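Local coordinates for long form salivary protein D7L1 (Anopheles stephensi, PDB 3NHI), which binds cysteinyl leukotrienes and thromboxane A2 analogues, sequestering mediators of the host response and so modulating blood feeding by female mosquitoes, at residues E262-S265 against A269-L272; E9-V14 against L130-V135; L205-I210 against S228-C233; R212-I217 against S248-H253; Q96-A101 against L117-R122. One frame throughout, in Å; residues are numbered along the deposited sequence. Where two conformers were deposited one is given.

Contact 1. Residues E262-S265 against A269-L272; sequences ELRS and AYLL
Arg264 and Leu263, in the last turn of helix 251-266, receive the aromatic ring of Tyr270 and the isobutyl group of Leu271 as the chain doubles back over the helix it has just left. The arginine chain is worth following outward. From CB it leaves with CG anti to the carbonyl carbon (chi1 -69°) and crosses the phenol at about a right angle, CG approaching the ring obliquely, 4.2 Å from Tyr270 CD2. One bond further, CD rests against a branch of the next residue, with Leu271 CD1 3.8 Å away. The chain then bends at chi3 and carries NE and the guanidinium clear of the turn; NH2 ends in a salt bridge with Asp213 of helix 207-216, and the group also forms a cation-pi pair with Phe260. The aliphatic half of the arginine therefore serves as packing surface while its charge is met elsewhere.

Leu263 takes the other part of the phenol. Its CG lies over one ring face near the rim, and CD2 makes an off-centre CH-pi contact, 4.1 Å from the centroid of the Tyr270 ring. The closest pair here is Leu263 CD2 to Tyr270 CE1, at 3.7 Å. A type I beta turn from Ala269 to Leu272, closed by Leu272 N to Ala269 O at 3.0 Å, presents both side chains on the helix side. Glu286 of helix 280-288 touches Leu263 and Tyr270 in turn. The result is a type I turn folded back on the C-terminal end of a helix, buried in the all-helical odorant-binding fold.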
# COMPACT_ATOMS: atom_id res chain seq x y z
N GLU A 262 -0.93 6.85 -10.16
CA GLU A 262 -1.44 5.76 -10.99
C GLU A 262 -0.32 4.80 -11.41
O GLU A 262 -0.43 3.58 -11.22
CB GLU A 262 -2.21 6.24 -12.23
CG GLU A 262 -2.73 5.01 -12.96
CD GLU A 262 -3.58 5.25 -14.18
OE1 GLU A 262 -3.70 6.41 -14.63
OE2 GLU A 262 -4.10 4.25 -14.71
N LEU A 263 0.77 5.36 -11.93
CA LEU A 263 1.92 4.55 -12.30
C LEU A 263 2.45 3.73 -11.13
O LEU A 263 2.66 2.52 -11.25
CB LEU A 263 3.03 5.44 -12.87
CG LEU A 263 4.38 4.77 -13.15
CD1 LEU A 263 4.25 3.56 -14.09
CD2 LEU A 263 5.31 5.81 -13.70
N ARG A 264 2.66 4.40 -10.00
CA ARG A 264 3.19 3.74 -8.82
C ARG A 264 2.25 2.66 -8.29
O ARG A 264 2.70 1.66 -7.73
CB ARG A 264 3.50 4.78 -7.74
CG ARG A 264 4.68 5.66 -8.12
CD ARG A 264 5.15 6.56 -7.01
NE ARG A 264 4.22 7.64 -6.72
CZ ARG A 264 3.44 7.72 -5.64
NH1 ARG A 264 3.42 6.78 -4.70
NH2 ARG A 264 2.65 8.76 -5.50
N SER A 265 0.94 2.85 -8.49
CA SER A 265 -0.04 1.87 -8.02
C SER A 265 -0.07 0.64 -8.91
O SER A 265 -0.59 -0.40 -8.49
CB SER A 265 -1.44 2.49 -7.92
OG SER A 265 -2.10 2.56 -9.18
N ALA A 269 7.06 -1.66 -6.99
CA ALA A 269 8.51 -1.57 -6.85
C ALA A 269 9.09 -0.28 -7.45
O ALA A 269 10.30 -0.06 -7.38
CB ALA A 269 9.19 -2.79 -7.47
N TYR A 270 8.24 0.57 -8.01
CA TYR A 270 8.70 1.71 -8.81
C TYR A 270 9.77 2.58 -8.16
O TYR A 270 10.77 2.92 -8.80
CB TYR A 270 7.52 2.58 -9.27
CG TYR A 270 7.95 3.58 -10.32
CD1 TYR A 270 7.99 3.22 -11.66
CD2 TYR A 270 8.35 4.87 -9.96
CE1 TYR A 270 8.41 4.12 -12.63
CE2 TYR A 270 8.77 5.78 -10.92
CZ TYR A 270 8.79 5.40 -12.25
OH TYR A 270 9.20 6.29 -13.21
N LEU A 271 9.57 2.96 -6.90
CA LEU A 271 10.48 3.87 -6.20
C LEU A 271 11.64 3.16 -5.51
O LEU A 271 12.54 3.81 -4.97
CB LEU A 271 9.73 4.73 -5.18
CG LEU A 271 8.69 5.74 -5.71
CD1 LEU A 271 7.99 6.43 -4.56
CD2 LEU A 271 9.34 6.77 -6.62
N LEU A 272 11.64 1.83 -5.53
CA LEU A 272 12.48 1.05 -4.60
C LEU A 272 13.98 1.00 -4.89
O LEU A 272 14.77 0.82 -3.96
CB LEU A 272 11.90 -0.35 -4.37
CG LEU A 272 10.46 -0.40 -3.84
CD1 LEU A 272 10.10 -1.78 -3.31
CD2 LEU A 272 10.17 0.66 -2.77

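Contact 2. Residues E9-V14 against L130-V135; sequences EQALYV and LYHGTV. With EAH ((5S,7E,9E,11Z,14Z)-5-hydroxyicosa-7,9,11,14-tetraenoic acid), chain B.
Ala11 of helix 8-22 packs against Tyr131 and His132, in the connection between helices 109-130 and 135-144 that lines the lipid pocket of this odorant-binding-type fold.

The protein-protein part is small, made by van der Waals contact with no hydrogen bond across it. The methyl group of Ala11 touches the carbonyl oxygen of Tyr131, Ala11 CB to Tyr131 O being 3.3 Å, and the same CB lies at the edge of the His132 ring, near its plane. Such a short side chain lets helix and loop come close: Ala11 CA and Tyr131 CA are 6.4 Å apart. Tyr131 leaves helical geometry and His132 takes a left-handed backbone conformation, which turns the chain beside the helix. Within the loop, Leu130 O stands 3.6 Å above the imidazole plane of His132, toward its rim.

Two polar bonds come from the N-terminal region, Tyr131 O to Tyr15 OH and His132 NE2 to Leu6 O. Thr134, at the N-cap of helix 135-144, has its own OG1 bonded to Gly137 N.

The third group of contacts belongs to the bound hydroxyeicosatetraenoic acid, consistent with the lipid part of leukotriene C4. Leu12 and Val135 approach its carboxylate with methyl groups, Leu12 CD1 at 3.7 Å and Val135 CG2 at 3.8 Å from the ligand's O2. Lys151 and Trp39 give the ligand further hydrogen bonds. Gly133, a leukotriene C4-binding residue, uses its backbone: the ligand hydroxyl O3 donates to Gly133 O at 3.0 Å, an oxygen that also bonds Arg128 NE.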
# COMPACT_ATOMS: atom_id res chain seq x y z
N GLU A 9 -2.29 -8.08 -2.13
CA GLU A 9 -2.04 -6.68 -2.45
C GLU A 9 -1.82 -5.87 -1.17
O GLU A 9 -0.97 -4.98 -1.13
CB GLU A 9 -3.19 -6.09 -3.27
CG GLU A 9 -3.03 -4.59 -3.60
CD GLU A 9 -3.41 -3.64 -2.46
OE1 GLU A 9 -4.29 -3.97 -1.63
OE2 GLU A 9 -2.84 -2.53 -2.41
N GLN A 10 -2.59 -6.17 -0.13
CA GLN A 10 -2.48 -5.41 1.11
C GLN A 10 -1.13 -5.64 1.76
O GLN A 10 -0.51 -4.70 2.28
CB GLN A 10 -3.61 -5.78 2.04
CG GLN A 10 -4.95 -5.26 1.58
CD GLN A 10 -6.03 -5.80 2.47
OE1 GLN A 10 -6.31 -6.99 2.48
NE2 GLN A 10 -6.61 -4.93 3.30
N ALA A 11 -0.65 -6.88 1.71
CA ALA A 11 0.69 -7.19 2.21
C ALA A 11 1.78 -6.52 1.37
O ALA A 11 2.73 -5.94 1.92
CB ALA A 11 0.90 -8.70 2.28
N LEU A 12 1.66 -6.61 0.04
CA LEU A 12 2.65 -6.00 -0.85
C LEU A 12 2.74 -4.50 -0.63
O LEU A 12 3.83 -3.91 -0.64
CB LEU A 12 2.33 -6.32 -2.32
CG LEU A 12 3.49 -6.07 -3.29
CD1 LEU A 12 4.67 -7.00 -3.03
CD2 LEU A 12 3.02 -6.21 -4.73
N TYR A 13 1.58 -3.87 -0.41
CA TYR A 13 1.54 -2.45 -0.10
C TYR A 13 2.37 -2.13 1.14
O TYR A 13 3.18 -1.19 1.15
CB TYR A 13 0.10 -1.95 0.09
CG TYR A 13 0.05 -0.47 0.39
CD1 TYR A 13 -0.06 0.46 -0.63
CD2 TYR A 13 0.17 -0.01 1.71
CE1 TYR A 13 -0.05 1.82 -0.35
CE2 TYR A 13 0.18 1.33 2.00
CZ TYR A 13 0.06 2.25 0.96
OH TYR A 13 0.07 3.60 1.24
N VAL A 14 2.17 -2.91 2.20
CA VAL A 14 2.95 -2.75 3.43
C VAL A 14 4.45 -2.88 3.17
O VAL A 14 5.24 -2.03 3.58
CB VAL A 14 2.50 -3.73 4.52
CG1 VAL A 14 3.49 -3.75 5.68
CG2 VAL A 14 1.10 -3.36 4.99
N LEU A 130 2.13 -17.07 5.39
CA LEU A 130 0.90 -16.47 5.93
C LEU A 130 0.64 -15.08 5.39
O LEU A 130 -0.50 -14.72 5.10
CB LEU A 130 0.93 -16.42 7.46
CG LEU A 130 1.05 -17.77 8.16
CD1 LEU A 130 0.86 -17.58 9.65
CD2 LEU A 130 0.05 -18.79 7.61
N TYR A 131 1.71 -14.28 5.28
CA TYR A 131 1.58 -12.87 4.91
C TYR A 131 2.05 -12.56 3.49
O TYR A 131 2.44 -11.42 3.18
CB TYR A 131 2.29 -11.98 5.95
CG TYR A 131 1.61 -11.98 7.30
CD1 TYR A 131 0.54 -11.12 7.57
CD2 TYR A 131 2.01 -12.86 8.31
CE1 TYR A 131 -0.11 -11.14 8.82
CE2 TYR A 131 1.37 -12.88 9.55
CZ TYR A 131 0.32 -12.02 9.80
OH TYR A 131 -0.31 -12.05 11.02
N HIS A 132 1.99 -13.56 2.62
CA HIS A 132 2.15 -13.35 1.17
C HIS A 132 3.48 -12.69 0.84
O HIS A 132 3.57 -11.74 0.05
CB HIS A 132 0.95 -12.56 0.61
CG HIS A 132 -0.36 -13.00 1.20
ND1 HIS A 132 -0.79 -14.31 1.15
CD2 HIS A 132 -1.31 -12.31 1.86
CE1 HIS A 132 -1.95 -14.41 1.77
NE2 HIS A 132 -2.30 -13.21 2.19
N GLY A 133 4.53 -13.22 1.47
CA GLY A 133 5.88 -12.70 1.35
C GLY A 133 6.81 -13.48 0.44
O GLY A 133 8.03 -13.33 0.53
N THR A 134 6.25 -14.31 -0.44
CA THR A 134 7.02 -14.94 -1.53
C THR A 134 6.32 -14.63 -2.84
O THR A 134 5.10 -14.53 -2.89
CB THR A 134 7.13 -16.47 -1.38
OG1 THR A 134 5.86 -17.09 -1.60
CG2 THR A 134 7.67 -16.86 0.01
N VAL A 135 7.11 -14.47 -3.90
CA VAL A 135 6.54 -14.22 -5.23
C VAL A 135 5.60 -15.36 -5.66
O VAL A 135 4.47 -15.11 -6.09
CB VAL A 135 7.66 -13.99 -6.28
CG1 VAL A 135 7.09 -13.90 -7.69
CG2 VAL A 135 8.43 -12.72 -5.96
O1 EAH B . 4.78 -10.50 -5.23
C1 EAH B . 5.70 -10.27 -4.41
O2 EAH B . 6.70 -9.57 -4.70
C2 EAH B . 5.59 -10.86 -3.02
C3 EAH B . 6.92 -10.80 -2.28
C4 EAH B . 7.02 -9.54 -1.42
C5 EAH B . 8.37 -9.48 -0.73
O3 EAH B . 8.41 -10.40 0.23
C6 EAH B . 8.59 -8.10 -0.12
C7 EAH B . 9.86 -8.05 0.71
C8 EAH B . 9.52 -7.98 2.19
C9 EAH B . 10.73 -8.16 2.98
C10 EAH B . 10.43 -8.27 4.28
C11 EAH B . 11.67 -8.46 5.02
C12 EAH B . 11.72 -8.69 6.34
C13 EAH B . 10.49 -8.77 7.21
C14 EAH B . 10.26 -7.40 7.83
C15 EAH B . 9.91 -7.19 9.10
C16 EAH B . 9.69 -8.30 10.09
C17 EAH B . 8.19 -8.54 10.23
C18 EAH B . 7.73 -9.67 9.32
C19 EAH B . 6.38 -10.19 9.76
C20 EAH B . 5.87 -11.25 8.80

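Contact 3. Residues L205-I210 against S228-C233; sequences LKVDEI and SVLASC
In the helical part of the chain that matches the PBP/GOBP family, Leu230 of helix 223-231 packs against an apolar patch formed by Leu205, Val207 and Ile210. These three belong to the end of a short strand and the first turns of helix 207-216. No hydrogen bond passes between the two segments; the contact between them is apolar.

Leu230 does most of the touching with its two terminal methyls. With CG anti to the carbonyl carbon (chi1 -66°) and the next torsion extended, the isobutyl group stands out from its helix. CD1 is shared between two partners, meeting Ile210 CD1 at 3.9 Å and Val207 CG1 at 4.0 Å. The two encounters differ in style. Ile210 and Leu230 point at each other tip to tip, and Leu230 CD2 is also near, 4.0 Å from Ile210 CD1. Val207 and Leu230 instead slide by in opposite directions, with only the one branch in touch. Leu205 is the looser third partner: its CD2 reaches Leu230 CB, at 4.5 Å, and not the methyls.

Beyond Leu230 the helix runs out: Ser232 N still bonds Ser228 O at 3.0 Å, and Cys233 has left helical geometry and is disulfide-bonded to Cys244. A salt bridge from Asp208 to Arg227 spans the same pair of helices at the surface. Tyr241 of helix 238-246 lies against Leu205, Leu230 and Cys233, so the patch is bordered by that third helix and by the antiparallel hairpin of strands 200-201 and 204-205 that leads into helix 207-216.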
# COMPACT_ATOMS: atom_id res chain seq x y z
N LEU A 205 -10.46 10.58 5.76
CA LEU A 205 -9.45 11.23 4.93
C LEU A 205 -8.06 11.20 5.55
O LEU A 205 -7.89 11.40 6.76
CB LEU A 205 -9.87 12.68 4.71
CG LEU A 205 -8.98 13.59 3.88
CD1 LEU A 205 -8.94 13.12 2.43
CD2 LEU A 205 -9.49 15.04 3.97
N LYS A 206 -7.05 10.96 4.70
CA LYS A 206 -5.66 11.07 5.13
C LYS A 206 -5.02 12.23 4.38
O LYS A 206 -4.47 12.07 3.29
CB LYS A 206 -4.91 9.76 4.87
CG LYS A 206 -5.55 8.53 5.51
CD LYS A 206 -5.46 8.58 7.03
CE LYS A 206 -5.97 7.30 7.67
NZ LYS A 206 -5.12 6.14 7.26
N VAL A 207 -5.11 13.42 4.98
CA VAL A 207 -4.58 14.62 4.33
C VAL A 207 -3.09 14.44 4.03
O VAL A 207 -2.61 14.80 2.94
CB VAL A 207 -4.80 15.88 5.20
CG1 VAL A 207 -4.20 17.12 4.53
CG2 VAL A 207 -6.30 16.10 5.49
N ASP A 208 -2.37 13.83 4.96
CA ASP A 208 -0.92 13.66 4.79
C ASP A 208 -0.56 12.80 3.58
O ASP A 208 0.50 12.98 2.99
CB ASP A 208 -0.31 13.04 6.05
CG ASP A 208 -0.24 14.00 7.22
OD1 ASP A 208 -0.61 15.18 7.08
OD2 ASP A 208 0.22 13.55 8.28
N GLU A 209 -1.42 11.85 3.22
CA GLU A 209 -1.14 10.98 2.08
C GLU A 209 -1.28 11.72 0.76
O GLU A 209 -0.50 11.51 -0.17
CB GLU A 209 -2.04 9.74 2.10
CG GLU A 209 -1.74 8.76 3.22
CD GLU A 209 -0.27 8.36 3.28
OE1 GLU A 209 0.22 8.09 4.40
OE2 GLU A 209 0.39 8.28 2.22
N ILE A 210 -2.28 12.59 0.67
CA ILE A 210 -2.42 13.41 -0.53
C ILE A 210 -1.24 14.39 -0.63
O ILE A 210 -0.65 14.54 -1.71
CB ILE A 210 -3.80 14.10 -0.59
CG1 ILE A 210 -4.90 13.03 -0.64
CG2 ILE A 210 -3.89 15.07 -1.77
CD1 ILE A 210 -6.34 13.59 -0.62
N SER A 228 -5.40 23.41 2.46
CA SER A 228 -6.49 24.38 2.37
C SER A 228 -7.62 23.92 1.45
O SER A 228 -8.80 24.05 1.77
CB SER A 228 -5.95 25.73 1.87
OG SER A 228 -7.01 26.65 1.64
N VAL A 229 -7.27 23.38 0.29
CA VAL A 229 -8.27 22.91 -0.67
C VAL A 229 -9.08 21.75 -0.10
O VAL A 229 -10.31 21.71 -0.22
CB VAL A 229 -7.61 22.55 -2.03
CG1 VAL A 229 -8.57 21.80 -2.92
CG2 VAL A 229 -7.11 23.81 -2.73
N LEU A 230 -8.40 20.82 0.56
CA LEU A 230 -9.11 19.71 1.20
C LEU A 230 -9.96 20.18 2.37
O LEU A 230 -11.11 19.75 2.53
CB LEU A 230 -8.12 18.63 1.65
CG LEU A 230 -7.37 17.90 0.53
CD1 LEU A 230 -6.23 17.07 1.09
CD2 LEU A 230 -8.31 17.04 -0.32
N ALA A 231 -9.43 21.12 3.15
CA ALA A 231 -10.10 21.59 4.35
C ALA A 231 -11.40 22.32 4.04
O ALA A 231 -12.38 22.20 4.78
CB ALA A 231 -9.18 22.49 5.15
N SER A 232 -11.39 23.06 2.93
CA SER A 232 -12.53 23.88 2.54
C SER A 232 -13.53 23.11 1.67
O SER A 232 -14.57 23.64 1.29
CB SER A 232 -12.08 25.17 1.85
OG SER A 232 -11.42 24.90 0.63
N CYS A 233 -13.21 21.86 1.35
CA CYS A 233 -14.08 21.04 0.53
C CYS A 233 -15.33 20.65 1.31
O CYS A 233 -15.23 20.04 2.37
CB CYS A 233 -13.32 19.78 0.08
SG CYS A 233 -14.06 18.92 -1.32

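Contact 4. Residues R212-I217 against S248-H253; sequences RDFNLI and SRLKQH
Phe214 brings the CE2 corner of its ring to His253, CE2 standing 3.8 Å from His253 CB, and the two side chains cross at about a right angle. It is the histidine's CB that makes the contact; the imidazole itself leads away toward Lys219 and Leu222. The same corner of the phenyl ring meets a leucine methyl, with Phe214 CE2 4.3 Å from Leu250 CD2. Both partners approach the ring obliquely.

Ile217 adds a second point of contact one turn later. Its CG1 lies between the backbone N and the carbonyl carbon (chi1 61°), which directs CD1 to the peptide of the other helix, 3.4 Å from His253 O.

On the far segment the chain is shaped in the turn that leads into helix 251-266. Ser248 OG accepts from Leu250 N at 3.0 Å with an N-H...O angle of 142°, and Lys251 N bonds Ser248 O at 3.0 Å: an ST motif over a type I turn. Val226 of helix 223-231 touches both Phe214 and Leu250. Phe214 is thus an aromatic side chain packed between helices 207-216, 223-231 and 251-266 of the all-helical odorant-binding fold, away from the lipid pocket.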
# COMPACT_ATOMS: atom_id res chain seq x y z
N ARG A 212 1.72 13.85 0.49
CA ARG A 212 2.88 13.03 0.11
C ARG A 212 3.00 12.93 -1.42
O ARG A 212 4.10 12.99 -1.96
CB ARG A 212 2.79 11.64 0.73
CG ARG A 212 4.04 10.78 0.55
CD ARG A 212 3.82 9.47 1.28
NE ARG A 212 5.01 8.62 1.34
CZ ARG A 212 5.28 7.64 0.48
NH1 ARG A 212 4.46 7.41 -0.54
NH2 ARG A 212 6.36 6.90 0.64
N ASP A 213 1.86 12.81 -2.10
CA ASP A 213 1.87 12.73 -3.56
C ASP A 213 2.34 14.01 -4.23
O ASP A 213 2.97 13.96 -5.30
CB ASP A 213 0.49 12.32 -4.09
CG ASP A 213 0.26 10.82 -4.03
OD1 ASP A 213 1.15 10.08 -3.56
OD2 ASP A 213 -0.81 10.38 -4.49
N PHE A 214 2.03 15.17 -3.64
CA PHE A 214 2.58 16.43 -4.13
C PHE A 214 4.08 16.55 -3.82
O PHE A 214 4.85 17.05 -4.65
CB PHE A 214 1.81 17.63 -3.55
CG PHE A 214 0.47 17.84 -4.18
CD1 PHE A 214 -0.63 17.06 -3.82
CD2 PHE A 214 0.29 18.83 -5.13
CE1 PHE A 214 -1.88 17.27 -4.41
CE2 PHE A 214 -0.95 19.06 -5.72
CZ PHE A 214 -2.04 18.27 -5.36
N ASN A 215 4.50 16.05 -2.66
CA ASN A 215 5.93 16.03 -2.32
C ASN A 215 6.69 15.19 -3.33
O ASN A 215 7.78 15.56 -3.76
CB ASN A 215 6.15 15.51 -0.91
CG ASN A 215 5.62 16.46 0.15
OD1 ASN A 215 5.33 17.63 -0.12
ND2 ASN A 215 5.52 15.96 1.37
N LEU A 216 6.08 14.07 -3.75
CA LEU A 216 6.72 13.14 -4.67
C LEU A 216 6.89 13.67 -6.10
O LEU A 216 7.70 13.14 -6.86
CB LEU A 216 5.99 11.79 -4.67
CG LEU A 216 6.33 10.89 -3.47
CD1 LEU A 216 5.32 9.76 -3.37
CD2 LEU A 216 7.74 10.33 -3.56
N ILE A 217 6.12 14.70 -6.47
CA ILE A 217 6.34 15.40 -7.74
C ILE A 217 7.10 16.71 -7.55
O ILE A 217 7.09 17.59 -8.41
CB ILE A 217 5.04 15.61 -8.56
CG1 ILE A 217 4.01 16.45 -7.79
CG2 ILE A 217 4.45 14.26 -8.98
CD1 ILE A 217 2.98 17.14 -8.68
N SER A 248 -9.62 23.41 -8.41
CA SER A 248 -8.81 24.39 -7.68
C SER A 248 -7.64 24.92 -8.50
O SER A 248 -7.34 24.41 -9.58
CB SER A 248 -8.26 23.75 -6.41
OG SER A 248 -7.18 22.89 -6.73
N ARG A 249 -6.93 25.90 -7.94
CA ARG A 249 -5.71 26.43 -8.54
C ARG A 249 -4.61 25.35 -8.62
O ARG A 249 -3.63 25.50 -9.35
CB ARG A 249 -5.22 27.64 -7.73
CG ARG A 249 -4.75 28.83 -8.55
CD ARG A 249 -5.82 29.93 -8.63
NE ARG A 249 -5.91 30.70 -7.39
CZ ARG A 249 -6.91 30.62 -6.50
NH1 ARG A 249 -7.93 29.79 -6.71
NH2 ARG A 249 -6.88 31.36 -5.40
N LEU A 250 -4.79 24.25 -7.88
CA LEU A 250 -3.86 23.11 -7.91
C LEU A 250 -4.06 22.16 -9.08
O LEU A 250 -3.29 21.21 -9.23
CB LEU A 250 -3.98 22.27 -6.62
CG LEU A 250 -3.64 22.93 -5.29
CD1 LEU A 250 -4.12 22.07 -4.15
CD2 LEU A 250 -2.13 23.17 -5.18
N LYS A 251 -5.08 22.41 -9.90
CA LYS A 251 -5.52 21.50 -10.96
C LYS A 251 -4.41 20.70 -11.64
O LYS A 251 -4.41 19.46 -11.59
CB LYS A 251 -6.31 22.27 -12.03
CG LYS A 251 -6.76 21.42 -13.23
CD LYS A 251 -6.96 22.27 -14.50
CE LYS A 251 -5.65 22.52 -15.28
NZ LYS A 251 -5.01 21.29 -15.86
N GLN A 252 -3.49 21.39 -12.31
CA GLN A 252 -2.47 20.69 -13.08
C GLN A 252 -1.52 19.90 -12.19
O GLN A 252 -1.12 18.79 -12.55
CB GLN A 252 -1.68 21.65 -13.97
CG GLN A 252 -0.75 20.93 -14.97
CD GLN A 252 -1.50 19.95 -15.87
OE1 GLN A 252 -2.45 20.33 -16.57
NE2 GLN A 252 -1.10 18.68 -15.84
N HIS A 253 -1.17 20.47 -11.05
CA HIS A 253 -0.30 19.76 -10.12
C HIS A 253 -0.96 18.52 -9.56
O HIS A 253 -0.31 17.48 -9.42
CB HIS A 253 0.16 20.70 -9.01
CG HIS A 253 0.83 21.92 -9.52
ND1 HIS A 253 2.03 21.88 -10.20
CD2 HIS A 253 0.48 23.23 -9.46
CE1 HIS A 253 2.38 23.10 -10.54
NE2 HIS A 253 1.45 23.94 -10.11

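Contact 5. Residues Q96-A101 against L117-R122; sequences QKALAA and LPVHNR
With chi1 near 180° (-178°), Val119 turns its two methyls apart so that both can rest on Ala98. On the other helix Leu99, with chi1 at -81° and chi2 extended, swings its branched end round toward the same valine.

The valine methyls straddle the alanine: CG1 and CG2 are each 4.1 Å from Ala98 CB, and CG2 also lies 3.9 Å from Ala98 O. Leu99 meets only one of them, its CG 4.2 Å from Val119 CG1. Because alanine is so short, the backbones close to 6.2 Å between Ala98 CA and Val119 CA. This is plain helix-to-helix packing of the all-helical odorant-binding fold, between helix 89-101 and helix 109-130, and no hydrogen bond crosses it. The second helix is kinked here, since the N atoms of Pro118 and Val119 lack bonds to the preceding turn.

Tyr95 touches Val119 from within the first helix, and Ile74 of helix 73-85 packs on Leu99. The side chain of Leu99 lies about 8 Å from the bound lipid, between nearest atoms. Next to Val119, His120 NE2 is hydrogen-bonded to the backbone O of Trp39, a leukotriene C4-binding residue.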
# COMPACT_ATOMS: atom_id res chain seq x y z
N GLN A 96 1.91 -18.22 16.85
CA GLN A 96 1.02 -17.49 17.74
C GLN A 96 1.57 -17.46 19.17
O GLN A 96 1.62 -16.41 19.81
CB GLN A 96 -0.37 -18.15 17.71
CG GLN A 96 -1.35 -17.61 18.75
CD GLN A 96 -2.59 -18.47 18.89
OE1 GLN A 96 -2.59 -19.65 18.55
NE2 GLN A 96 -3.66 -17.88 19.42
N LYS A 97 1.99 -18.63 19.66
CA LYS A 97 2.48 -18.73 21.03
C LYS A 97 3.78 -17.96 21.24
O LYS A 97 3.93 -17.27 22.24
CB LYS A 97 2.59 -20.20 21.45
CG LYS A 97 1.20 -20.79 21.74
CD LYS A 97 1.16 -22.32 21.74
CE LYS A 97 1.87 -22.91 22.94
NZ LYS A 97 1.62 -24.39 22.95
N ALA A 98 4.71 -18.04 20.28
CA ALA A 98 5.94 -17.26 20.35
C ALA A 98 5.65 -15.76 20.40
O ALA A 98 6.31 -15.01 21.14
CB ALA A 98 6.87 -17.60 19.19
N LEU A 99 4.66 -15.31 19.63
CA LEU A 99 4.24 -13.90 19.69
C LEU A 99 3.61 -13.51 21.03
O LEU A 99 3.81 -12.39 21.52
CB LEU A 99 3.28 -13.57 18.55
CG LEU A 99 3.99 -13.31 17.23
CD1 LEU A 99 3.01 -13.36 16.10
CD2 LEU A 99 4.69 -11.94 17.26
N ALA A 100 2.85 -14.43 21.61
CA ALA A 100 2.26 -14.20 22.92
C ALA A 100 3.32 -14.03 24.02
O ALA A 100 3.07 -13.37 25.03
CB ALA A 100 1.26 -15.30 23.29
N ALA A 101 4.49 -14.62 23.82
CA ALA A 101 5.59 -14.49 24.79
C ALA A 101 6.36 -13.18 24.64
O ALA A 101 7.07 -12.78 25.55
CB ALA A 101 6.55 -15.65 24.66
N LEU A 117 12.80 -10.43 16.82
CA LEU A 117 13.90 -11.10 16.14
C LEU A 117 13.96 -12.62 16.28
O LEU A 117 14.04 -13.31 15.27
CB LEU A 117 15.25 -10.45 16.50
CG LEU A 117 16.46 -10.94 15.69
CD1 LEU A 117 16.32 -10.67 14.19
CD2 LEU A 117 17.76 -10.34 16.21
N PRO A 118 13.89 -13.17 17.51
CA PRO A 118 13.92 -14.64 17.58
C PRO A 118 12.67 -15.31 17.00
O PRO A 118 12.74 -16.43 16.49
CB PRO A 118 14.05 -14.93 19.08
CG PRO A 118 13.56 -13.69 19.76
CD PRO A 118 13.91 -12.56 18.85
N VAL A 119 11.53 -14.62 17.09
CA VAL A 119 10.30 -15.13 16.48
C VAL A 119 10.47 -15.21 14.96
O VAL A 119 10.15 -16.23 14.34
CB VAL A 119 9.08 -14.25 16.85
CG1 VAL A 119 7.80 -14.84 16.25
CG2 VAL A 119 8.96 -14.12 18.37
N HIS A 120 11.01 -14.14 14.39
CA HIS A 120 11.36 -14.10 12.97
C HIS A 120 12.32 -15.22 12.60
O HIS A 120 12.11 -15.94 11.61
CB HIS A 120 11.96 -12.75 12.62
CG HIS A 120 12.40 -12.64 11.19
ND1 HIS A 120 11.53 -12.37 10.16
CD2 HIS A 120 13.63 -12.78 10.63
CE1 HIS A 120 12.21 -12.34 9.02
NE2 HIS A 120 13.48 -12.59 9.28
N ASN A 121 13.38 -15.37 13.39
CA ASN A 121 14.39 -16.38 13.05
C ASN A 121 13.83 -17.80 13.07
O ASN A 121 14.25 -18.64 12.28
CB ASN A 121 15.64 -16.23 13.91
CG ASN A 121 16.51 -15.06 13.48
OD1 ASN A 121 16.64 -14.77 12.28
ND2 ASN A 121 17.09 -14.37 14.44
N ARG A 122 12.87 -18.04 13.96
CA ARG A 122 12.21 -19.35 14.06
C ARG A 122 11.15 -19.57 12.97
O ARG A 122 11.05 -20.68 12.42
CB ARG A 122 11.59 -19.52 15.45
CG ARG A 122 11.00 -20.90 15.67
CD ARG A 122 10.70 -21.18 17.13
NE ARG A 122 9.95 -22.43 17.24
CZ ARG A 122 9.08 -22.72 18.20
NH1 ARG A 122 8.84 -21.86 19.17
NH2 ARG A 122 8.43 -23.89 18.16

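In the fold
From the N terminus, contact 2 opens on helix 8-22 and closes a long loop of mostly helical chain at residues 130-135. Contact 5 is nested inside that loop, pairing helices 89-101 and 109-130 about 19 Å away between centres. Contact 3 then closes the chain from 205-210 to 228-233 and contact 4 that from 212-217 to 248-253; they cross, both using helix 207-216, and touch through Val229, which packs on Leu250 and Ser248. Contact 1 comes last, a short reversal after helix 251-266, which it shares with contact 4; Arg264 and Leu271 link it to Asp213 and Leu216. Contacts 3 and 4 lie on the opposite side of the chain's centre from contact 5.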